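Local coordinates for conserved Archaeal protein (Sulfolobus acidocaldarius, PDB 4OPC), which reduces, with bound FAD, the double bonds of the geranylgeranyl chains of archaeal phospholipid precursors to give saturated membrane lipids, at residues A[33-38]-A[116-121]; A[120-125]-A[139-144]. All coordinates share one frame; numbering follows the deposited sequence. Where two conformers were deposited one is given.

Contact 1: A[33-38]-A[116-121]. With FDA (dihydroflavine-adenine dinucleotide), chain B.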
loop_
_atom_site.group_PDB
_atom_site.type_symbol
_atom_site.label_atom_id
_atom_site.label_comp_id
_atom_site.label_asym_id
_atom_site.label_seq_id
_atom_site.Cartn_x
_atom_site.Cartn_y
_atom_site.Cartn_z
ATOM N N LEU A 33 23.402 -3.020 -4.627
ATOM C CA LEU A 33 22.904 -4.248 -5.226
ATOM C C LEU A 33 21.426 -4.391 -4.920
ATOM O O LEU A 33 21.016 -4.271 -3.763
ATOM C CB LEU A 33 23.640 -5.461 -4.650
ATOM C CG LEU A 33 23.148 -6.833 -5.127
ATOM C CD1 LEU A 33 23.309 -6.991 -6.636
ATOM C CD2 LEU A 33 23.869 -7.951 -4.390
ATOM N N LEU A 34 20.631 -4.652 -5.950
ATOM C CA LEU A 34 19.239 -5.042 -5.730
ATOM C C LEU A 34 19.056 -6.471 -6.204
ATOM O O LEU A 34 19.556 -6.854 -7.263
ATOM C CB LEU A 34 18.280 -4.098 -6.465
ATOM C CG LEU A 34 16.772 -4.330 -6.338
ATOM C CD1 LEU A 34 16.041 -3.000 -6.461
ATOM C CD2 LEU A 34 16.244 -5.298 -7.391
ATOM N N VAL A 35 18.330 -7.258 -5.419
ATOM C CA VAL A 35 18.016 -8.628 -5.795
ATOM C C VAL A 35 16.506 -8.835 -5.822
ATOM O O VAL A 35 15.760 -8.180 -5.081
ATOM C CB VAL A 35 18.655 -9.659 -4.830
ATOM C CG1 VAL A 35 20.187 -9.517 -4.832
ATOM C CG2 VAL A 35 18.096 -9.531 -3.413
ATOM N N ASP A 36 16.049 -9.732 -6.677
ATOM C CA ASP A 36 14.663 -10.158 -6.649
ATOM C C ASP A 36 14.595 -11.634 -7.004
ATOM O O ASP A 36 15.295 -12.097 -7.912
ATOM C CB ASP A 36 13.808 -9.335 -7.617
ATOM C CG ASP A 36 12.328 -9.444 -7.311
ATOM O OD1 ASP A 36 11.745 -10.516 -7.566
ATOM O OD2 ASP A 36 11.753 -8.455 -6.798
ATOM N N SER A 37 13.747 -12.376 -6.296
ATOM C CA SER A 37 13.565 -13.804 -6.544
ATOM C C SER A 37 13.014 -14.114 -7.934
ATOM O O SER A 37 13.214 -15.210 -8.442
ATOM C CB SER A 37 12.611 -14.398 -5.510
ATOM O OG SER A 37 13.135 -14.264 -4.200
ATOM N N LYS A 38 12.310 -13.164 -8.538
ATOM C CA LYS A 38 11.694 -13.388 -9.846
ATOM C C LYS A 38 12.697 -13.224 -10.978
ATOM O O LYS A 38 13.653 -12.470 -10.854
ATOM C CB LYS A 38 10.557 -12.393 -10.062
ATOM C CG LYS A 38 9.349 -12.641 -9.177
ATOM C CD LYS A 38 8.311 -11.534 -9.324
ATOM C CE LYS A 38 7.112 -11.813 -8.428
ATOM N NZ LYS A 38 6.033 -10.814 -8.644
ATOM N N GLU A 116 23.555 -2.346 -9.397
ATOM C CA GLU A 116 23.675 -3.727 -9.839
ATOM C C GLU A 116 22.396 -4.483 -9.498
ATOM O O GLU A 116 21.837 -4.293 -8.418
ATOM C CB GLU A 116 24.888 -4.397 -9.188
ATOM C CG GLU A 116 25.184 -5.772 -9.746
ATOM C CD GLU A 116 26.529 -6.322 -9.310
ATOM O OE1 GLU A 116 27.184 -5.707 -8.442
ATOM O OE2 GLU A 116 26.927 -7.374 -9.853
ATOM N N ILE A 117 21.925 -5.324 -10.419
ATOM C CA ILE A 117 20.692 -6.084 -10.219
ATOM C C ILE A 117 20.902 -7.564 -10.511
ATOM O O ILE A 117 21.369 -7.924 -11.593
ATOM C CB ILE A 117 19.574 -5.571 -11.127
ATOM C CG1 ILE A 117 19.326 -4.084 -10.860
ATOM C CG2 ILE A 117 18.290 -6.402 -10.933
ATOM C CD1 ILE A 117 18.191 -3.484 -11.659
ATOM N N TRP A 118 20.561 -8.412 -9.543
ATOM C CA TRP A 118 20.564 -9.854 -9.758
ATOM C C TRP A 118 19.140 -10.386 -9.653
ATOM O O TRP A 118 18.534 -10.343 -8.579
ATOM C CB TRP A 118 21.441 -10.573 -8.729
ATOM C CG TRP A 118 22.897 -10.150 -8.673
ATOM C CD1 TRP A 118 23.572 -9.355 -9.559
ATOM C CD2 TRP A 118 23.833 -10.504 -7.653
ATOM N NE1 TRP A 118 24.871 -9.187 -9.139
ATOM C CE2 TRP A 118 25.055 -9.881 -7.971
ATOM C CE3 TRP A 118 23.748 -11.278 -6.493
ATOM C CZ2 TRP A 118 26.191 -10.019 -7.175
ATOM C CZ3 TRP A 118 24.877 -11.409 -5.698
ATOM C CH2 TRP A 118 26.081 -10.786 -6.047
ATOM N N ASP A 119 18.607 -10.865 -10.766
ATOM C CA ASP A 119 17.303 -11.515 -10.766
ATOM C C ASP A 119 17.449 -12.990 -10.399
ATOM O O ASP A 119 18.572 -13.522 -10.289
ATOM C CB ASP A 119 16.572 -11.329 -12.113
ATOM C CG ASP A 119 17.162 -12.174 -13.243
ATOM O OD1 ASP A 119 18.371 -12.496 -13.206
ATOM O OD2 ASP A 119 16.429 -12.498 -14.195
ATOM N N LEU A 120 16.308 -13.654 -10.228
ATOM C CA LEU A 120 16.267 -15.048 -9.773
ATOM C C LEU A 120 17.152 -15.269 -8.539
ATOM O O LEU A 120 17.751 -16.338 -8.374
ATOM C CB LEU A 120 16.625 -16.026 -10.899
ATOM C CG LEU A 120 15.749 -17.285 -10.946
ATOM C CD1 LEU A 120 14.290 -16.959 -11.322
ATOM C CD2 LEU A 120 16.337 -18.334 -11.878
ATOM N N THR A 121 17.228 -14.251 -7.687
ATOM C CA THR A 121 18.109 -14.282 -6.532
ATOM C C THR A 121 17.331 -13.969 -5.271
ATOM O O THR A 121 16.672 -12.939 -5.182
ATOM C CB THR A 121 19.274 -13.291 -6.702
ATOM O OG1 THR A 121 20.056 -13.688 -7.833
ATOM C CG2 THR A 121 20.184 -13.297 -5.471
HETATM P PA FDA B . 5.779 -6.284 -4.259
HETATM O O1A FDA B . 5.107 -7.463 -3.673
HETATM O O2A FDA B . 5.198 -5.709 -5.546
HETATM O O5B FDA B . 7.296 -6.640 -4.539
HETATM C C5B FDA B . 8.051 -7.426 -3.596
HETATM C C4B FDA B . 9.179 -8.073 -4.354
HETATM O O4B FDA B . 10.077 -8.712 -3.424
HETATM C C3B FDA B . 8.753 -9.148 -5.360
HETATM O O3B FDA B . 9.174 -8.811 -6.680
HETATM C C2B FDA B . 9.371 -10.444 -4.800
HETATM O O2B FDA B . 9.786 -11.337 -5.821
HETATM C C1B FDA B . 10.555 -9.906 -4.010
HETATM N N9A FDA B . 11.045 -10.726 -2.909
HETATM C C8A FDA B . 10.343 -11.140 -1.804
HETATM N N7A FDA B . 11.066 -11.800 -0.928
HETATM C C5A FDA B . 12.333 -11.810 -1.492
HETATM C C6A FDA B . 13.568 -12.309 -1.034
HETATM N N6A FDA B . 13.744 -12.872 0.162
HETATM N N1A FDA B . 14.649 -12.107 -1.813
HETATM C C2A FDA B . 14.488 -11.505 -2.996
HETATM N N3A FDA B . 13.386 -10.959 -3.515
HETATM C C4A FDA B . 12.342 -11.123 -2.693
HETATM N N1 FDA B . -2.085 -0.463 -5.291
HETATM C C2 FDA B . -2.262 0.635 -6.095
HETATM O O2 FDA B . -1.579 1.645 -5.957
HETATM N N3 FDA B . -3.210 0.543 -7.079
HETATM C C4 FDA B . -4.096 -0.494 -7.290
HETATM O O4 FDA B . -4.802 -0.498 -8.296
HETATM C C4X FDA B . -3.914 -1.571 -6.395
HETATM N N5 FDA B . -4.707 -2.674 -6.525
HETATM C C5X FDA B . -4.353 -3.858 -5.911
HETATM C C6 FDA B . -4.985 -5.046 -6.253
HETATM C C7 FDA B . -4.588 -6.262 -5.718
HETATM C C7M FDA B . -5.220 -7.533 -6.223
HETATM C C8 FDA B . -3.552 -6.292 -4.772
HETATM C C8M FDA B . -3.050 -7.608 -4.225
HETATM C C9 FDA B . -2.926 -5.098 -4.409
HETATM C C9A FDA B . -3.299 -3.888 -4.982
HETATM N N10 FDA B . -2.660 -2.666 -4.669
HETATM C C10 FDA B . -2.890 -1.560 -5.458
HETATM C "C1'" FDA B . -1.511 -2.613 -3.731
HETATM C "C2'" FDA B . -0.177 -2.619 -4.501
HETATM O "O2'" FDA B . -0.195 -3.614 -5.529
HETATM C "C3'" FDA B . 0.986 -2.920 -3.553
HETATM O "O3'" FDA B . 0.849 -2.092 -2.406
HETATM C "C4'" FDA B . 2.385 -2.649 -4.124
HETATM O "O4'" FDA B . 2.545 -3.227 -5.419
HETATM C "C5'" FDA B . 3.463 -3.152 -3.193
HETATM O "O5'" FDA B . 4.759 -2.980 -3.802
HETATM P P FDA B . 6.048 -3.587 -3.096
HETATM O O1P FDA B . 7.197 -3.228 -3.945
HETATM O O2P FDA B . 6.105 -3.216 -1.622
HETATM O O3P FDA B . 5.809 -5.169 -3.096
#
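Leu33 sets its methyl CD1 over the five-membered ring of Trp118, 3.5 Å from the ring centroid and 4° off its normal, a CH-pi contact, while CD2 of the same leucine lies by CE3 and CZ3 of the six-membered ring. CG of Leu33 stands anti to the backbone N (chi1 176°). Underneath runs the parallel edge of a Rossmann-type FAD-binding sheet, where strand 116-118 is outermost beside strand 33-35. On the face with Leu33, Val35 CG1 meets Thr121 CG2 at 3.8 Å, and Leu138 of strand 132-140 covers that side. Leu34 N to Glu116 O, Trp118 N to Leu34 O and Asp36 N to Trp118 O stitch the strands together. Past Trp118 the chain bends round: Thr121 N reaches Asp36 O and Leu120 N reaches Lys38 O, both from above the carbonyl plane. Beyond Val35, Asp36 grips the adenosine ribose: O2B donates to OD1 at 2.7 Å and O3B to OD2 at 2.6 Å. OD1 also takes Lys38 N, at 2.9 Å on its anti lone pair, closing an Asx turn.

Contact 2: A[120-125]-A[139-144]. With FDA (dihydroflavine-adenine dinucleotide), chain B.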
loop_
_atom_site.group_PDB
_atom_site.type_symbol
_atom_site.label_atom_id
_atom_site.label_comp_id
_atom_site.label_asym_id
_atom_site.label_seq_id
_atom_site.Cartn_x
_atom_site.Cartn_y
_atom_site.Cartn_z
ATOM N N LEU A 120 16.308 -13.654 -10.228
ATOM C CA LEU A 120 16.267 -15.048 -9.773
ATOM C C LEU A 120 17.152 -15.269 -8.539
ATOM O O LEU A 120 17.751 -16.338 -8.374
ATOM C CB LEU A 120 16.625 -16.026 -10.899
ATOM C CG LEU A 120 15.749 -17.285 -10.946
ATOM C CD1 LEU A 120 14.290 -16.959 -11.322
ATOM C CD2 LEU A 120 16.337 -18.334 -11.878
ATOM N N THR A 121 17.228 -14.251 -7.687
ATOM C CA THR A 121 18.109 -14.282 -6.532
ATOM C C THR A 121 17.331 -13.969 -5.271
ATOM O O THR A 121 16.672 -12.939 -5.182
ATOM C CB THR A 121 19.274 -13.291 -6.702
ATOM O OG1 THR A 121 20.056 -13.688 -7.833
ATOM C CG2 THR A 121 20.184 -13.297 -5.471
ATOM N N THR A 122 17.402 -14.875 -4.306
ATOM C CA THR A 122 16.629 -14.737 -3.077
ATOM C C THR A 122 17.547 -14.469 -1.891
ATOM O O THR A 122 18.563 -15.150 -1.701
ATOM C CB THR A 122 15.823 -16.018 -2.812
ATOM O OG1 THR A 122 14.962 -16.285 -3.927
ATOM C CG2 THR A 122 14.980 -15.877 -1.553
ATOM N N ALA A 123 17.204 -13.454 -1.107
ATOM C CA ALA A 123 17.869 -13.252 0.173
ATOM C C ALA A 123 17.297 -14.279 1.144
ATOM O O ALA A 123 16.119 -14.223 1.508
ATOM C CB ALA A 123 17.678 -11.829 0.674
ATOM N N MET A 124 18.131 -15.235 1.533
ATOM C CA MET A 124 17.703 -16.382 2.308
ATOM C C MET A 124 17.738 -16.133 3.796
ATOM O O MET A 124 16.884 -16.623 4.525
ATOM C CB MET A 124 18.575 -17.589 1.984
ATOM C CG MET A 124 18.282 -18.179 0.614
ATOM S SD MET A 124 16.559 -18.755 0.469
ATOM C CE MET A 124 16.563 -19.544 -1.145
ATOM N N LYS A 125 18.737 -15.402 4.265
ATOM C CA LYS A 125 18.772 -15.090 5.687
ATOM C C LYS A 125 19.600 -13.850 5.962
ATOM O O LYS A 125 20.523 -13.527 5.215
ATOM C CB LYS A 125 19.269 -16.273 6.513
ATOM C CG LYS A 125 20.724 -16.565 6.360
ATOM C CD LYS A 125 21.135 -17.725 7.262
ATOM C CE LYS A 125 22.529 -18.219 6.918
ATOM N NZ LYS A 125 22.992 -19.303 7.840
ATOM N N PHE A 139 20.958 -16.595 -2.391
ATOM C CA PHE A 139 21.070 -17.703 -3.322
ATOM C C PHE A 139 20.672 -17.230 -4.714
ATOM O O PHE A 139 19.507 -16.901 -4.965
ATOM C CB PHE A 139 20.219 -18.898 -2.890
ATOM C CG PHE A 139 20.431 -20.107 -3.741
ATOM C CD1 PHE A 139 21.696 -20.424 -4.195
ATOM C CD2 PHE A 139 19.372 -20.907 -4.109
ATOM C CE1 PHE A 139 21.900 -21.532 -4.992
ATOM C CE2 PHE A 139 19.571 -22.009 -4.904
ATOM C CZ PHE A 139 20.835 -22.317 -5.346
ATOM N N ASN A 140 21.666 -17.161 -5.594
ATOM C CA ASN A 140 21.482 -16.728 -6.968
ATOM C C ASN A 140 21.221 -17.961 -7.820
ATOM O O ASN A 140 22.119 -18.763 -8.040
ATOM C CB ASN A 140 22.750 -16.001 -7.429
ATOM C CG ASN A 140 22.644 -15.430 -8.834
ATOM O OD1 ASN A 140 21.936 -15.950 -9.691
ATOM N ND2 ASN A 140 23.371 -14.345 -9.074
ATOM N N ARG A 141 19.989 -18.102 -8.302
ATOM C CA ARG A 141 19.597 -19.270 -9.086
ATOM C C ARG A 141 19.916 -19.165 -10.579
ATOM O O ARG A 141 19.703 -20.112 -11.330
ATOM C CB ARG A 141 18.113 -19.595 -8.878
ATOM C CG ARG A 141 17.834 -20.319 -7.580
ATOM C CD ARG A 141 16.377 -20.716 -7.472
ATOM N NE ARG A 141 16.151 -21.613 -6.343
ATOM C CZ ARG A 141 15.988 -21.208 -5.088
ATOM N NH1 ARG A 141 16.031 -19.914 -4.790
ATOM N NH2 ARG A 141 15.782 -22.100 -4.126
ATOM N N ARG A 142 20.408 -18.006 -10.999
ATOM C CA ARG A 142 20.973 -17.867 -12.352
ATOM C C ARG A 142 22.348 -18.510 -12.415
ATOM O O ARG A 142 22.624 -19.289 -13.310
ATOM C CB ARG A 142 21.112 -16.404 -12.771
ATOM C CG ARG A 142 19.815 -15.657 -13.024
ATOM C CD ARG A 142 18.913 -16.384 -14.000
ATOM N NE ARG A 142 17.873 -15.490 -14.509
ATOM C CZ ARG A 142 16.957 -15.847 -15.402
ATOM N NH1 ARG A 142 16.917 -17.087 -15.860
ATOM N NH2 ARG A 142 16.072 -14.964 -15.835
ATOM N N THR A 143 23.202 -18.161 -11.458
ATOM C CA THR A 143 24.568 -18.664 -11.439
ATOM C C THR A 143 24.710 -19.892 -10.550
ATOM O O THR A 143 25.786 -20.498 -10.498
ATOM C CB THR A 143 25.538 -17.589 -10.933
ATOM O OG1 THR A 143 25.207 -17.257 -9.581
ATOM C CG2 THR A 143 25.445 -16.332 -11.783
ATOM N N ASN A 144 23.634 -20.261 -9.862
ATOM C CA ASN A 144 23.648 -21.384 -8.931
ATOM C C ASN A 144 24.733 -21.239 -7.856
ATOM O O ASN A 144 25.525 -22.155 -7.622
ATOM C CB ASN A 144 23.813 -22.704 -9.686
ATOM C CG ASN A 144 23.540 -23.909 -8.813
ATOM O OD1 ASN A 144 22.743 -23.842 -7.875
ATOM N ND2 ASN A 144 24.213 -25.015 -9.106
HETATM P PA FDA B . 5.779 -6.284 -4.259
HETATM O O1A FDA B . 5.107 -7.463 -3.673
HETATM O O2A FDA B . 5.198 -5.709 -5.546
HETATM O O5B FDA B . 7.296 -6.640 -4.539
HETATM C C5B FDA B . 8.051 -7.426 -3.596
HETATM C C4B FDA B . 9.179 -8.073 -4.354
HETATM O O4B FDA B . 10.077 -8.712 -3.424
HETATM C C3B FDA B . 8.753 -9.148 -5.360
HETATM O O3B FDA B . 9.174 -8.811 -6.680
HETATM C C2B FDA B . 9.371 -10.444 -4.800
HETATM O O2B FDA B . 9.786 -11.337 -5.821
HETATM C C1B FDA B . 10.555 -9.906 -4.010
HETATM N N9A FDA B . 11.045 -10.726 -2.909
HETATM C C8A FDA B . 10.343 -11.140 -1.804
HETATM N N7A FDA B . 11.066 -11.800 -0.928
HETATM C C5A FDA B . 12.333 -11.810 -1.492
HETATM C C6A FDA B . 13.568 -12.309 -1.034
HETATM N N6A FDA B . 13.744 -12.872 0.162
HETATM N N1A FDA B . 14.649 -12.107 -1.813
HETATM C C2A FDA B . 14.488 -11.505 -2.996
HETATM N N3A FDA B . 13.386 -10.959 -3.515
HETATM C C4A FDA B . 12.342 -11.123 -2.693
HETATM N N1 FDA B . -2.085 -0.463 -5.291
HETATM C C2 FDA B . -2.262 0.635 -6.095
HETATM O O2 FDA B . -1.579 1.645 -5.957
HETATM N N3 FDA B . -3.210 0.543 -7.079
HETATM C C4 FDA B . -4.096 -0.494 -7.290
HETATM O O4 FDA B . -4.802 -0.498 -8.296
HETATM C C4X FDA B . -3.914 -1.571 -6.395
HETATM N N5 FDA B . -4.707 -2.674 -6.525
HETATM C C5X FDA B . -4.353 -3.858 -5.911
HETATM C C6 FDA B . -4.985 -5.046 -6.253
HETATM C C7 FDA B . -4.588 -6.262 -5.718
HETATM C C7M FDA B . -5.220 -7.533 -6.223
HETATM C C8 FDA B . -3.552 -6.292 -4.772
HETATM C C8M FDA B . -3.050 -7.608 -4.225
HETATM C C9 FDA B . -2.926 -5.098 -4.409
HETATM C C9A FDA B . -3.299 -3.888 -4.982
HETATM N N10 FDA B . -2.660 -2.666 -4.669
HETATM C C10 FDA B . -2.890 -1.560 -5.458
HETATM C "C1'" FDA B . -1.511 -2.613 -3.731
HETATM C "C2'" FDA B . -0.177 -2.619 -4.501
HETATM O "O2'" FDA B . -0.195 -3.614 -5.529
HETATM C "C3'" FDA B . 0.986 -2.920 -3.553
HETATM O "O3'" FDA B . 0.849 -2.092 -2.406
HETATM C "C4'" FDA B . 2.385 -2.649 -4.124
HETATM O "O4'" FDA B . 2.545 -3.227 -5.419
HETATM C "C5'" FDA B . 3.463 -3.152 -3.193
HETATM O "O5'" FDA B . 4.759 -2.980 -3.802
HETATM P P FDA B . 6.048 -3.587 -3.096
HETATM O O1P FDA B . 7.197 -3.228 -3.945
HETATM O O2P FDA B . 6.105 -3.216 -1.622
HETATM O O3P FDA B . 5.809 -5.169 -3.096
HETATM O O HOH W 1 16.238 -17.385 -6.147
#
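Thr122 and Phe139 form a hydrogen-bonded antiparallel pair, with Phe139 N to Thr122 O at 2.9 Å and Thr122 N to Phe139 O at 3.0 Å, and next to it Thr121 and Asn140 make a non-hydrogen-bonded pair whose CA atoms are 4.2 Å apart. One step on, Arg141 N donates to Leu120 O. Met124 runs alongside Phe139, CG to CB, and bends at chi2 (-61°). In the conformer given for Arg141, one of two, the Met124 methyl CE lies at the edge of the guanidinium, 3.7 Å from NH1, and Phe139 CD2 sits over the centre of one face. NH1 of that conformer gives a hydrogen bond to a water in the guanidinium plane; the same water bonds Thr122 OG1, which also pairs with Ser37 OG, and, weakly, Leu120 O. These strands are the arms of the hairpin 121-129/132-140, at the edge of a small mixed sheet, and the 121-129 arm reads the adenine: Ala123 N donates to N1A and Ala123 O accepts from N6A, both at 3.0 Å. On the other face Thr121 OG1, hydrogen-bonded to Asp119 O, packs against CG of Asn140, 3.3 Å away. Asn140 OD1 takes Arg142 N in the plane of its carbonyl, an Asx turn, and Thr143 N from above that plane, which extends it to an Asx motif as the chain curls out of the strand. An alanine at Asn140 would probably leave both amides without this acceptor and the turn freer to shift. Leu120 fits against that turn, CD2 on Arg141 CB at 3.7 Å and CB against Arg142 CG and NE, while Arg142 NH2 continues to a salt bridge with Asp119.

How the contacts relate
Contact 1 is the more buried of the two, a parallel pairing at the edge of the Rossmann-type sheet, with an apolar patch at the strands and polar residues beyond them; contact 2 is antiparallel, in the neighbouring hairpin, and its arginines are exposed to solvent. Leu120 and Thr121 belong to both, because strand 121-129 follows strand 116-118 after a short turn at Asp119 and Leu120, which hands the chain from one sheet to the next. Two polar links tie the contacts directly: Ser37 OG with Thr122 OG1, probably hydrogen-bonded, and the salt bridge from Asp119 to Arg142. They also divide the cofactor's adenosine, the ribose held by a carboxylate in contact 1 and the base by backbone amide and carbonyl in contact 2.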